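Local coordinates for protein probable ss-1,3-N-acetylglucosaminyltransferase (Staphylococcus aureus subsp. aureus N315, PDB 6H1J) that is a probable glycosyltransferase that combines a family 2 domain of the GT-A clan with a helical TarS-type linker domain, at residues 131-136 against 210-215; 191-196 against 244-249; 253-258 against 268-273; 307-312 against 329-334. All coordinates share one frame; numbering follows the deposited sequence.

Interaction 1 of 4, residues 131-136 against 210-215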
loop_
_atom_site.group_PDB
_atom_site.type_symbol
_atom_site.label_atom_id
_atom_site.label_comp_id
_atom_site.label_asym_id
_atom_site.label_seq_id
_atom_site.Cartn_x
_atom_site.Cartn_y
_atom_site.Cartn_z
ATOM N N ASN B 131 29.199 25.646 -33.265
ATOM C CA ASN B 131 28.375 24.911 -34.258
ATOM C C ASN B 131 27.099 24.381 -33.593
ATOM O O ASN B 131 26.734 23.227 -33.793
ATOM C CB ASN B 131 29.190 23.802 -34.958
ATOM C CG ASN B 131 28.498 23.159 -36.158
ATOM O OD1 ASN B 131 27.670 23.777 -36.829
ATOM N ND2 ASN B 131 28.823 21.899 -36.444
ATOM N N SER B 132 26.409 25.230 -32.804
ATOM C CA SER B 132 25.279 24.759 -31.949
ATOM C C SER B 132 23.976 24.686 -32.750
ATOM O O SER B 132 23.658 25.602 -33.482
ATOM C CB SER B 132 25.080 25.616 -30.741
ATOM O OG SER B 132 26.265 25.731 -30.007
ATOM N N ASP B 133 23.212 23.608 -32.528
ATOM C CA ASP B 133 21.841 23.471 -33.052
ATOM C C ASP B 133 20.881 24.212 -32.115
ATOM O O ASP B 133 19.820 24.715 -32.536
ATOM C CB ASP B 133 21.468 22.004 -33.259
ATOM C CG ASP B 133 22.447 21.275 -34.165
ATOM O OD1 ASP B 133 22.585 21.752 -35.328
ATOM O OD2 ASP B 133 23.096 20.249 -33.690
ATOM N N LEU B 134 21.265 24.305 -30.841
ATOM C CA LEU B 134 20.386 24.827 -29.819
ATOM C C LEU B 134 21.222 25.607 -28.811
ATOM O O LEU B 134 22.228 25.111 -28.369
ATOM C CB LEU B 134 19.679 23.653 -29.136
ATOM C CG LEU B 134 18.713 24.022 -28.008
ATOM C CD1 LEU B 134 17.571 24.888 -28.524
ATOM C CD2 LEU B 134 18.191 22.775 -27.309
ATOM N N ILE B 135 20.807 26.834 -28.498
ATOM C CA ILE B 135 21.489 27.656 -27.488
ATOM C C ILE B 135 20.438 28.092 -26.460
ATOM O O ILE B 135 19.382 28.647 -26.819
ATOM C CB ILE B 135 22.215 28.883 -28.096
ATOM C CG1 ILE B 135 22.992 28.535 -29.364
ATOM C CG2 ILE B 135 23.112 29.541 -27.056
ATOM C CD1 ILE B 135 22.225 28.727 -30.644
ATOM N N ILE B 136 20.791 27.932 -25.184
ATOM C CA ILE B 136 19.904 28.161 -24.075
ATOM C C ILE B 136 20.554 29.198 -23.150
ATOM O O ILE B 136 21.626 28.962 -22.602
ATOM C CB ILE B 136 19.638 26.846 -23.312
ATOM C CG1 ILE B 136 19.119 25.734 -24.226
ATOM C CG2 ILE B 136 18.700 27.121 -22.155
ATOM C CD1 ILE B 136 19.229 24.361 -23.630
ATOM N N SER B 210 19.040 16.604 -33.169
ATOM C CA SER B 210 20.250 17.435 -33.191
ATOM C C SER B 210 21.251 16.942 -32.140
ATOM O O SER B 210 20.869 16.250 -31.217
ATOM C CB SER B 210 19.880 18.895 -32.957
ATOM O OG SER B 210 19.274 19.057 -31.675
ATOM N N LYS B 211 22.526 17.329 -32.263
ATOM C CA LYS B 211 23.531 16.796 -31.349
ATOM C C LYS B 211 24.231 17.887 -30.551
ATOM O O LYS B 211 24.736 17.593 -29.476
ATOM C CB LYS B 211 24.578 15.959 -32.100
ATOM C CG LYS B 211 25.181 16.624 -33.323
ATOM C CD LYS B 211 26.418 15.894 -33.864
ATOM C CE LYS B 211 26.665 16.168 -35.332
ATOM N NZ LYS B 211 27.331 17.467 -35.576
ATOM N N ASN B 212 24.241 19.134 -31.053
ATOM C CA ASN B 212 25.069 20.169 -30.467
ATOM C C ASN B 212 24.197 21.209 -29.736
ATOM O O ASN B 212 23.439 21.971 -30.359
ATOM C CB ASN B 212 25.930 20.835 -31.534
ATOM C CG ASN B 212 27.045 19.961 -32.051
ATOM O OD1 ASN B 212 27.302 18.877 -31.526
ATOM N ND2 ASN B 212 27.712 20.432 -33.089
ATOM N N TYR B 213 24.350 21.261 -28.410
ATOM C CA TYR B 213 23.589 22.128 -27.556
ATOM C C TYR B 213 24.580 22.959 -26.729
ATOM O O TYR B 213 25.588 22.433 -26.287
ATOM C CB TYR B 213 22.705 21.315 -26.597
ATOM C CG TYR B 213 22.155 20.026 -27.158
ATOM C CD1 TYR B 213 21.435 20.004 -28.342
ATOM C CD2 TYR B 213 22.309 18.831 -26.470
ATOM C CE1 TYR B 213 20.938 18.808 -28.851
ATOM C CE2 TYR B 213 21.782 17.633 -26.946
ATOM C CZ TYR B 213 21.093 17.622 -28.143
ATOM O OH TYR B 213 20.578 16.441 -28.599
ATOM N N SER B 214 24.253 24.221 -26.480
ATOM C CA SER B 214 25.083 25.128 -25.702
ATOM C C SER B 214 24.217 25.829 -24.665
ATOM O O SER B 214 23.043 26.085 -24.908
ATOM C CB SER B 214 25.744 26.159 -26.592
ATOM O OG SER B 214 26.543 25.515 -27.568
ATOM N N ILE B 215 24.843 26.176 -23.545
ATOM C CA ILE B 215 24.196 26.854 -22.435
ATOM C C ILE B 215 25.077 28.041 -22.086
ATOM O O ILE B 215 26.253 27.863 -21.940
ATOM C CB ILE B 215 24.019 25.911 -21.222
ATOM C CG1 ILE B 215 23.170 24.687 -21.570
ATOM C CG2 ILE B 215 23.459 26.671 -20.018
ATOM C CD1 ILE B 215 23.336 23.563 -20.567
HETATM O O HOH W 1 30.772 20.345 -34.022
#
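Two neighbouring parallel strands of the mixed GT-A-type glycosyltransferase sheet, 134-136 and 213-215, begin side by side here, and the loops leading into them are laced together before the ladder starts. Their short axes run 16° apart. In the ladder L134 pairs with Y213, I135 with S214 and I136 with I215; S214 N gives its hydrogen to L134 O, and I136 N bonds to S214 O. L134, I136, Y213 and I215 put their side chains on one face of the sheet, where L134 CB lies 4.1 Å from Y213 CD1, while I135 and S214 point to the other.

Ahead of the strands, D133 and N212 grip each other's backbone. N212 O is shared by D133 N at 2.7 Å and L134 N at 3.2 Å. In return D133 OD2 accepts from N212 N at 3.1 Å and from K211 N at 3.3 Å, both on the anti side of the carboxylate, so two backbone N-H groups converge on one oxygen and restrain the carboxylate. The D133 CG stands beside its own backbone N (chi1 -56°), which turns the carboxylate to the 210-212 loop. D133 CB itself packs on S210 CB, 3.5 Å away.

S132 OG and S214 OG lie 2.5 Å apart; S214 OG has a hydrogen bond with A159 O. N131 ends helix 119-129 in a Schellman motif, and its carbonyl is met by the N212 amide: ND2 reaches N131 O at 3.0 Å in a nearly straight bond of 165°, coming from above the carbonyl plane.

Interaction 2 of 4, residues 191-196 against 244-249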
loop_
_atom_site.group_PDB
_atom_site.type_symbol
_atom_site.label_atom_id
_atom_site.label_comp_id
_atom_site.label_asym_id
_atom_site.label_seq_id
_atom_site.Cartn_x
_atom_site.Cartn_y
_atom_site.Cartn_z
ATOM N N LYS B 191 2.273 21.038 -31.865
ATOM C CA LYS B 191 1.020 20.254 -31.938
ATOM C C LYS B 191 -0.040 20.877 -31.010
ATOM O O LYS B 191 0.276 21.773 -30.183
ATOM C CB LYS B 191 1.261 18.790 -31.552
ATOM C CG LYS B 191 2.348 18.059 -32.326
ATOM C CD LYS B 191 2.282 18.241 -33.829
ATOM N N THR B 192 -1.273 20.348 -31.109
ATOM C CA THR B 192 -2.455 20.837 -30.390
ATOM C C THR B 192 -3.152 19.704 -29.613
ATOM O O THR B 192 -4.378 19.778 -29.348
ATOM C CB THR B 192 -3.420 21.480 -31.395
ATOM O OG1 THR B 192 -3.986 20.442 -32.193
ATOM C CG2 THR B 192 -2.758 22.486 -32.312
ATOM N N PHE B 193 -2.397 18.655 -29.240
ATOM C CA PHE B 193 -2.933 17.520 -28.433
ATOM C C PHE B 193 -3.445 17.987 -27.068
ATOM O O PHE B 193 -4.499 17.513 -26.615
ATOM C CB PHE B 193 -1.872 16.464 -28.121
ATOM C CG PHE B 193 -1.358 15.732 -29.325
ATOM C CD1 PHE B 193 -2.227 15.015 -30.137
ATOM C CD2 PHE B 193 -0.012 15.773 -29.651
ATOM C CE1 PHE B 193 -1.755 14.337 -31.252
ATOM C CE2 PHE B 193 0.453 15.104 -30.774
ATOM C CZ PHE B 193 -0.417 14.387 -31.570
ATOM N N SER B 194 -2.674 18.864 -26.405
ATOM C CA SER B 194 -2.924 19.239 -25.002
ATOM C C SER B 194 -2.667 20.732 -24.742
ATOM O O SER B 194 -2.041 21.440 -25.533
ATOM C CB SER B 194 -2.110 18.386 -24.062
ATOM O OG SER B 194 -0.748 18.329 -24.466
ATOM N N LYS B 195 -3.193 21.187 -23.599
ATOM C CA LYS B 195 -3.109 22.584 -23.169
ATOM C C LYS B 195 -1.680 22.840 -22.691
ATOM O O LYS B 195 -1.142 23.914 -22.903
ATOM C CB LYS B 195 -4.159 22.885 -22.087
ATOM N N THR B 196 -1.075 21.797 -22.109
ATOM C CA THR B 196 0.257 21.831 -21.537
ATOM C C THR B 196 1.198 20.877 -22.307
ATOM O O THR B 196 0.777 19.938 -23.023
ATOM C CB THR B 196 0.243 21.454 -20.044
ATOM O OG1 THR B 196 -0.108 20.077 -19.895
ATOM C CG2 THR B 196 -0.721 22.274 -19.213
ATOM N N TYR B 244 -3.137 15.288 -22.400
ATOM C CA TYR B 244 -1.796 15.404 -21.861
ATOM C C TYR B 244 -0.952 14.157 -22.144
ATOM O O TYR B 244 0.247 14.269 -22.484
ATOM C CB TYR B 244 -1.877 15.619 -20.358
ATOM C CG TYR B 244 -0.580 15.588 -19.605
ATOM C CD1 TYR B 244 0.337 16.619 -19.708
ATOM C CD2 TYR B 244 -0.281 14.530 -18.765
ATOM C CE1 TYR B 244 1.519 16.607 -18.983
ATOM C CE2 TYR B 244 0.880 14.513 -18.017
ATOM C CZ TYR B 244 1.780 15.562 -18.115
ATOM O OH TYR B 244 2.912 15.556 -17.346
ATOM N N PHE B 245 -1.523 12.962 -21.965
ATOM C CA PHE B 245 -0.718 11.763 -22.208
ATOM C C PHE B 245 -0.509 11.528 -23.712
ATOM O O PHE B 245 0.380 10.768 -24.041
ATOM C CB PHE B 245 -1.261 10.551 -21.461
ATOM C CG PHE B 245 -1.023 10.693 -19.986
ATOM C CD1 PHE B 245 0.260 10.585 -19.479
ATOM C CD2 PHE B 245 -2.057 11.042 -19.130
ATOM C CE1 PHE B 245 0.502 10.782 -18.130
ATOM C CE2 PHE B 245 -1.805 11.257 -17.788
ATOM C CZ PHE B 245 -0.538 11.102 -17.292
ATOM N N ALA B 246 -1.289 12.172 -24.597
ATOM C CA ALA B 246 -0.982 12.098 -26.040
ATOM C C ALA B 246 0.378 12.771 -26.275
ATOM O O ALA B 246 1.230 12.257 -27.012
ATOM C CB ALA B 246 -2.069 12.704 -26.883
ATOM N N THR B 247 0.602 13.874 -25.556
ATOM C CA THR B 247 1.842 14.620 -25.663
ATOM C C THR B 247 3.009 13.828 -25.046
ATOM O O THR B 247 4.111 13.787 -25.626
ATOM C CB THR B 247 1.664 16.018 -25.063
ATOM O OG1 THR B 247 0.579 16.651 -25.757
ATOM C CG2 THR B 247 2.920 16.854 -25.170
ATOM N N ILE B 248 2.798 13.246 -23.856
ATOM C CA ILE B 248 3.837 12.489 -23.165
ATOM C C ILE B 248 4.224 11.308 -24.056
ATOM O O ILE B 248 5.415 11.015 -24.233
ATOM C CB ILE B 248 3.413 12.061 -21.743
ATOM C CG1 ILE B 248 3.103 13.248 -20.827
ATOM C CG2 ILE B 248 4.432 11.123 -21.101
ATOM C CD1 ILE B 248 4.156 14.331 -20.746
ATOM N N ASN B 249 3.235 10.671 -24.669
ATOM C CA ASN B 249 3.466 9.504 -25.548
ATOM C C ASN B 249 4.373 9.895 -26.723
ATOM O O ASN B 249 5.295 9.154 -27.120
ATOM C CB ASN B 249 2.142 8.971 -26.081
ATOM C CG ASN B 249 2.311 7.767 -26.982
ATOM O OD1 ASN B 249 1.885 7.822 -28.127
ATOM N ND2 ASN B 249 2.929 6.690 -26.499
#
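F193 is the first residue of the 191-196 loop to meet helix 244-256, laying the root of its side chain against the first turn. Its CG is 4.0 Å from A246 CB, and the methyl comes up obliquely to the ring. F193 CB also sits 3.4 Å from T247 OG1, so one phenylalanine spans two neighbouring helix residues.

S194 follows as the polar centre. Its hydroxyl lies between its own backbone N and carbonyl carbon (chi1 49°), a setting from which OG can give its proton to T196 O, 2.6 Å away, within the loop. On the helix side S194 OG is 2.5 Å from T247 OG1, a very short pair; T247 OG1 also has a weak hydrogen bond to E198. The S194 CB packs on the start of the helix, 3.7 Å from Y244 N.

T196 closes the loop's contact by bringing OG1 obliquely to the Y244 ring, 3.5 Å from CD1. Around the same ring, I248 CG1 lies over one face and W300 meets it nearly parallel. The whole is a loop-on-helix junction, by which the approach to helix 198-207 is seated on the opening turn of the first helix of the TarS-type linker region.

Interaction 3 of 4, residues 253-258 against 268-273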
loop_
_atom_site.group_PDB
_atom_site.type_symbol
_atom_site.label_atom_id
_atom_site.label_comp_id
_atom_site.label_asym_id
_atom_site.label_seq_id
_atom_site.Cartn_x
_atom_site.Cartn_y
_atom_site.Cartn_z
ATOM N N LYS B 253 7.928 8.451 -27.968
ATOM C CA LYS B 253 8.099 8.037 -29.363
ATOM C C LYS B 253 9.316 8.749 -29.996
ATOM O O LYS B 253 10.101 8.120 -30.739
ATOM C CB LYS B 253 6.855 8.339 -30.199
ATOM C CG LYS B 253 5.680 7.386 -29.997
ATOM C CD LYS B 253 4.396 7.812 -30.733
ATOM C CE LYS B 253 4.514 7.838 -32.242
ATOM N N ALA B 254 9.458 10.061 -29.750
ATOM C CA ALA B 254 10.577 10.829 -30.362
ATOM C C ALA B 254 11.936 10.252 -29.905
ATOM O O ALA B 254 12.854 10.131 -30.703
ATOM C CB ALA B 254 10.486 12.284 -30.004
ATOM N N ILE B 255 12.070 9.951 -28.612
ATOM C CA ILE B 255 13.288 9.339 -28.092
ATOM C C ILE B 255 13.558 8.013 -28.823
ATOM O O ILE B 255 14.658 7.781 -29.334
ATOM C CB ILE B 255 13.220 9.122 -26.565
ATOM C CG1 ILE B 255 13.170 10.456 -25.823
ATOM C CG2 ILE B 255 14.385 8.251 -26.119
ATOM C CD1 ILE B 255 12.812 10.335 -24.353
ATOM N N TYR B 256 12.557 7.133 -28.885
ATOM C CA TYR B 256 12.798 5.785 -29.406
ATOM C C TYR B 256 12.922 5.752 -30.923
ATOM O O TYR B 256 13.294 4.705 -31.435
ATOM C CB TYR B 256 11.758 4.774 -28.908
ATOM C CG TYR B 256 12.137 4.260 -27.558
ATOM C CD1 TYR B 256 13.089 3.253 -27.426
ATOM C CD2 TYR B 256 11.602 4.820 -26.423
ATOM C CE1 TYR B 256 13.476 2.809 -26.170
ATOM C CE2 TYR B 256 11.954 4.371 -25.169
ATOM C CZ TYR B 256 12.900 3.360 -25.038
ATOM O OH TYR B 256 13.252 2.948 -23.781
ATOM N N LYS B 257 12.641 6.859 -31.625
ATOM C CA LYS B 257 12.865 6.909 -33.078
ATOM C C LYS B 257 14.019 7.861 -33.418
ATOM O O LYS B 257 14.222 8.155 -34.579
ATOM C CB LYS B 257 11.595 7.337 -33.823
ATOM C CG LYS B 257 10.413 6.381 -33.677
ATOM N N SER B 258 14.769 8.348 -32.422
ATOM C CA SER B 258 15.806 9.377 -32.677
ATOM C C SER B 258 16.850 8.881 -33.667
ATOM O O SER B 258 17.450 7.816 -33.484
ATOM C CB SER B 258 16.491 9.807 -31.403
ATOM O OG SER B 258 17.573 10.686 -31.715
ATOM N N HIS B 268 16.900 3.895 -23.802
ATOM C CA HIS B 268 16.381 3.454 -22.520
ATOM C C HIS B 268 16.792 4.408 -21.404
ATOM O O HIS B 268 15.964 4.676 -20.513
ATOM C CB HIS B 268 16.820 2.023 -22.114
ATOM C CG HIS B 268 16.347 0.935 -23.022
ATOM N ND1 HIS B 268 15.127 0.998 -23.689
ATOM C CD2 HIS B 268 16.953 -0.220 -23.427
ATOM C CE1 HIS B 268 14.980 -0.090 -24.436
ATOM N NE2 HIS B 268 16.095 -0.853 -24.313
ATOM N N GLN B 269 18.057 4.858 -21.425
ATOM C CA GLN B 269 18.565 5.786 -20.415
ATOM C C GLN B 269 17.774 7.106 -20.518
ATOM O O GLN B 269 17.333 7.627 -19.507
ATOM C CB GLN B 269 20.051 6.075 -20.594
ATOM C CG GLN B 269 20.693 6.803 -19.414
ATOM C CD GLN B 269 22.025 7.423 -19.774
ATOM O OE1 GLN B 269 22.254 7.794 -20.913
ATOM N NE2 GLN B 269 22.922 7.560 -18.802
ATOM N N LEU B 270 17.635 7.642 -21.739
ATOM C CA LEU B 270 16.924 8.940 -21.948
ATOM C C LEU B 270 15.466 8.792 -21.455
ATOM O O LEU B 270 14.972 9.657 -20.720
ATOM C CB LEU B 270 16.984 9.359 -23.422
ATOM C CG LEU B 270 18.339 9.819 -23.942
ATOM C CD1 LEU B 270 18.322 9.918 -25.453
ATOM C CD2 LEU B 270 18.736 11.152 -23.334
ATOM N N ALA B 271 14.811 7.669 -21.795
ATOM C CA ALA B 271 13.433 7.415 -21.428
ATOM C C ALA B 271 13.276 7.340 -19.904
ATOM O O ALA B 271 12.335 7.932 -19.343
ATOM C CB ALA B 271 12.877 6.191 -22.130
ATOM N N GLY B 272 14.198 6.657 -19.225
ATOM C CA GLY B 272 14.124 6.541 -17.781
ATOM C C GLY B 272 14.348 7.870 -17.072
ATOM O O GLY B 272 13.786 8.111 -16.012
ATOM N N LYS B 273 15.250 8.700 -17.603
ATOM C CA LYS B 273 15.552 10.002 -16.997
ATOM C C LYS B 273 14.366 10.950 -17.196
ATOM O O LYS B 273 14.078 11.796 -16.317
ATOM C CB LYS B 273 16.851 10.572 -17.571
ATOM C CG LYS B 273 18.068 9.752 -17.224
ATOM C CD LYS B 273 18.278 9.676 -15.757
ATOM C CE LYS B 273 19.508 8.878 -15.401
ATOM N NZ LYS B 273 19.863 9.131 -13.988
#
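Y256 and H268 supply the polar part of this helix-to-helix contact, in which the last turn of helix 244-256 faces helix 264-281. A single hydrogen bond joins them: Y256 OH and H268 ND1 are 2.7 Å apart, and either may be the donor. The oxygen lies in the plane of the imidazole at its edge, and ND1 in turn lies near the plane of the phenol ring, so the bond is made rim to rim. The two ring planes are 51° apart and their centroids 5.6 Å, with neither ring over the face of the other. H268 CG stands beside its own backbone N (chi1 -63°); although the side chain leaves its helix away from 253-258, this turn carries ND1 back to the phenol oxygen.

Apolar contacts complete the interface. A271, one helical turn beyond H268, places CB against the other side of the tyrosine, 3.7 Å from Y256 CE2, and approaches the ring obliquely. The phenol is thus held between the imidazole near CE1 and the methyl near CE2. I255 points toward the partner helix: its CG2 touches L270 CB at 3.9 Å, and its CD1 reaches A271 CA at 4.2 Å.

Beyond the pair, P312, from the loop after helix 294-308, packs on both residues. S258, just past the helix, ties the following turn through OG to I260 N and Y261 N. Together these features describe a helical hairpin, two successive helices joined by a short connection, within the TarS-type linker region.

Interaction 4 of 4, residues 307-312 against 329-334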
loop_
_atom_site.group_PDB
_atom_site.type_symbol
_atom_site.label_atom_id
_atom_site.label_comp_id
_atom_site.label_asym_id
_atom_site.label_seq_id
_atom_site.Cartn_x
_atom_site.Cartn_y
_atom_site.Cartn_z
ATOM N N THR B 307 0.311 4.751 -21.484
ATOM C CA THR B 307 1.417 5.486 -22.073
ATOM C C THR B 307 2.748 4.868 -21.627
ATOM O O THR B 307 3.621 4.596 -22.436
ATOM C CB THR B 307 1.323 6.980 -21.742
ATOM O OG1 THR B 307 0.090 7.423 -22.323
ATOM C CG2 THR B 307 2.527 7.755 -22.226
ATOM N N ILE B 308 2.926 4.693 -20.326
ATOM C CA ILE B 308 4.182 4.155 -19.830
ATOM C C ILE B 308 4.340 2.694 -20.264
ATOM O O ILE B 308 5.481 2.242 -20.446
ATOM C CB ILE B 308 4.302 4.291 -18.303
ATOM C CG1 ILE B 308 5.754 4.210 -17.837
ATOM C CG2 ILE B 308 3.471 3.240 -17.624
ATOM C CD1 ILE B 308 6.658 5.198 -18.521
ATOM N N ASN B 309 3.246 1.944 -20.451
ATOM C CA ASN B 309 3.409 0.524 -20.836
ATOM C C ASN B 309 3.844 0.376 -22.302
ATOM O O ASN B 309 4.204 -0.729 -22.723
ATOM C CB ASN B 309 2.201 -0.338 -20.499
ATOM C CG ASN B 309 2.201 -0.674 -19.015
ATOM O OD1 ASN B 309 3.261 -0.779 -18.374
ATOM N ND2 ASN B 309 1.028 -0.768 -18.444
ATOM N N LYS B 310 3.930 1.477 -23.039
ATOM C CA LYS B 310 4.567 1.444 -24.381
ATOM C C LYS B 310 6.077 1.718 -24.309
ATOM O O LYS B 310 6.773 1.632 -25.338
ATOM C CB LYS B 310 3.849 2.452 -25.273
ATOM C CG LYS B 310 2.458 1.988 -25.668
ATOM C CD LYS B 310 1.762 2.965 -26.557
ATOM C CE LYS B 310 0.816 3.906 -25.853
ATOM N NZ LYS B 310 -0.037 4.606 -26.843
ATOM N N VAL B 311 6.568 2.080 -23.124
ATOM C CA VAL B 311 7.960 2.329 -22.869
ATOM C C VAL B 311 8.565 1.024 -22.337
ATOM O O VAL B 311 8.050 0.455 -21.370
ATOM C CB VAL B 311 8.162 3.475 -21.868
ATOM C CG1 VAL B 311 9.640 3.772 -21.630
ATOM C CG2 VAL B 311 7.411 4.723 -22.319
ATOM N N PRO B 312 9.635 0.493 -22.975
ATOM C CA PRO B 312 10.297 -0.716 -22.491
ATOM C C PRO B 312 10.638 -0.633 -21.004
ATOM O O PRO B 312 11.164 0.408 -20.527
ATOM C CB PRO B 312 11.590 -0.754 -23.321
ATOM C CG PRO B 312 11.231 -0.082 -24.620
ATOM C CD PRO B 312 10.210 0.982 -24.241
ATOM N N ALA B 329 3.339 0.575 -9.762
ATOM C CA ALA B 329 1.910 0.721 -9.550
ATOM C C ALA B 329 1.219 1.345 -10.767
ATOM O O ALA B 329 0.144 0.879 -11.181
ATOM C CB ALA B 329 1.676 1.506 -8.285
ATOM N N ILE B 330 1.876 2.332 -11.405
ATOM C CA ILE B 330 1.345 2.913 -12.607
ATOM C C ILE B 330 1.325 1.882 -13.744
ATOM O O ILE B 330 0.302 1.763 -14.487
ATOM C CB ILE B 330 2.089 4.223 -12.961
ATOM C CG1 ILE B 330 1.801 5.320 -11.925
ATOM C CG2 ILE B 330 1.694 4.680 -14.353
ATOM C CD1 ILE B 330 2.846 6.410 -11.842
ATOM N N ARG B 331 2.429 1.150 -13.929
ATOM C CA ARG B 331 2.501 0.096 -14.946
ATOM C C ARG B 331 1.390 -0.943 -14.749
ATOM O O ARG B 331 0.760 -1.356 -15.726
ATOM C CB ARG B 331 3.855 -0.607 -14.943
ATOM C CG ARG B 331 4.975 0.194 -15.581
ATOM C CD ARG B 331 6.115 -0.704 -16.058
ATOM N NE ARG B 331 7.207 0.101 -16.614
ATOM C CZ ARG B 331 7.327 0.411 -17.884
ATOM N NH1 ARG B 331 6.394 0.021 -18.740
ATOM N NH2 ARG B 331 8.412 1.063 -18.286
ATOM N N GLN B 332 1.134 -1.316 -13.491
ATOM C CA GLN B 332 0.074 -2.265 -13.154
ATOM C C GLN B 332 -1.333 -1.652 -13.215
ATOM O O GLN B 332 -2.322 -2.397 -13.034
ATOM C CB GLN B 332 0.291 -2.819 -11.738
ATOM C CG GLN B 332 1.580 -3.620 -11.578
ATOM C CD GLN B 332 1.632 -4.855 -12.438
ATOM O OE1 GLN B 332 0.617 -5.403 -12.833
ATOM N NE2 GLN B 332 2.833 -5.321 -12.720
ATOM N N ASN B 333 -1.454 -0.323 -13.309
ATOM C CA ASN B 333 -2.763 0.309 -13.474
ATOM C C ASN B 333 -3.596 0.092 -12.195
ATOM O O ASN B 333 -4.777 -0.240 -12.277
ATOM C CB ASN B 333 -3.516 -0.263 -14.684
ATOM C CG ASN B 333 -4.677 0.601 -15.112
ATOM O OD1 ASN B 333 -4.648 1.811 -14.921
ATOM N ND2 ASN B 333 -5.685 0.005 -15.727
ATOM N N ASP B 334 -2.966 0.306 -11.032
ATOM C CA ASP B 334 -3.523 -0.070 -9.752
ATOM C C ASP B 334 -3.601 1.180 -8.887
ATOM O O ASP B 334 -2.588 1.586 -8.315
ATOM C CB ASP B 334 -2.635 -1.120 -9.078
ATOM C CG ASP B 334 -3.202 -1.763 -7.825
ATOM O OD1 ASP B 334 -3.843 -1.063 -7.004
ATOM O OD2 ASP B 334 -2.952 -2.985 -7.665
#
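The guanidinium of R331 has I308 CG1 over the centre of one face, 4.1 Å above its plane, while N309 OD1 and V311 O stand at its edge. V311 O takes both terminal nitrogens end-on, R331 NH1 at 3.1 Å and R331 NH2 at 3.2 Å; NH1 approaches nearly along the C=O axis, NH2 from well above the carbonyl plane. The same NH1 reaches N309 OD1 on a lone pair, a longer bond of 3.3 Å.

The amide of N309 lies 29° from the guanidinium plane and works in both directions. Its ND2 donates to R331 O at 2.8 Å, nearly straight at 175° and in the plane of the amide, so side chain and backbone of one arginine are held by one asparagine. R331 reaches the turn because its chain is extended from CG to NE (chi3 -177°). Beside these polar contacts, I308 CG2 touches I330 CG2 at 4.0 Å and also meets the arginine's CG.

R331 NH2 forms a salt bridge to D316. With that carboxylate and the carbonyl at the end of the 308-311 turn as acceptors, the buried cation is probably well stabilised, and its bonds join the turn after helix 294-308 to the C-terminal part of helix 324-331.

Along the chain, interaction 1 and interaction 2 cross, their segments alternating, whereas interactions 3 and 4 follow in series. Interaction 1 belongs to the sheet of the glycosyltransferase domain; its centre is 25 Å from that of interaction 2, on the other side of the chain's centre. Interactions 2 and 3 share helix 244-256, their centres 17 Å apart, so this helix carries the contact with the 191-196 loop at one end and the hairpin at the other. Interaction 4 touches both: T307 packs on F245 and I248, while P312 and V311 lie on H268, Y256 and A271. Interactions 2, 3 and 4 thus join the linker helices into a connected bundle, which interaction 2 helps tie to the loop before helix 198-207.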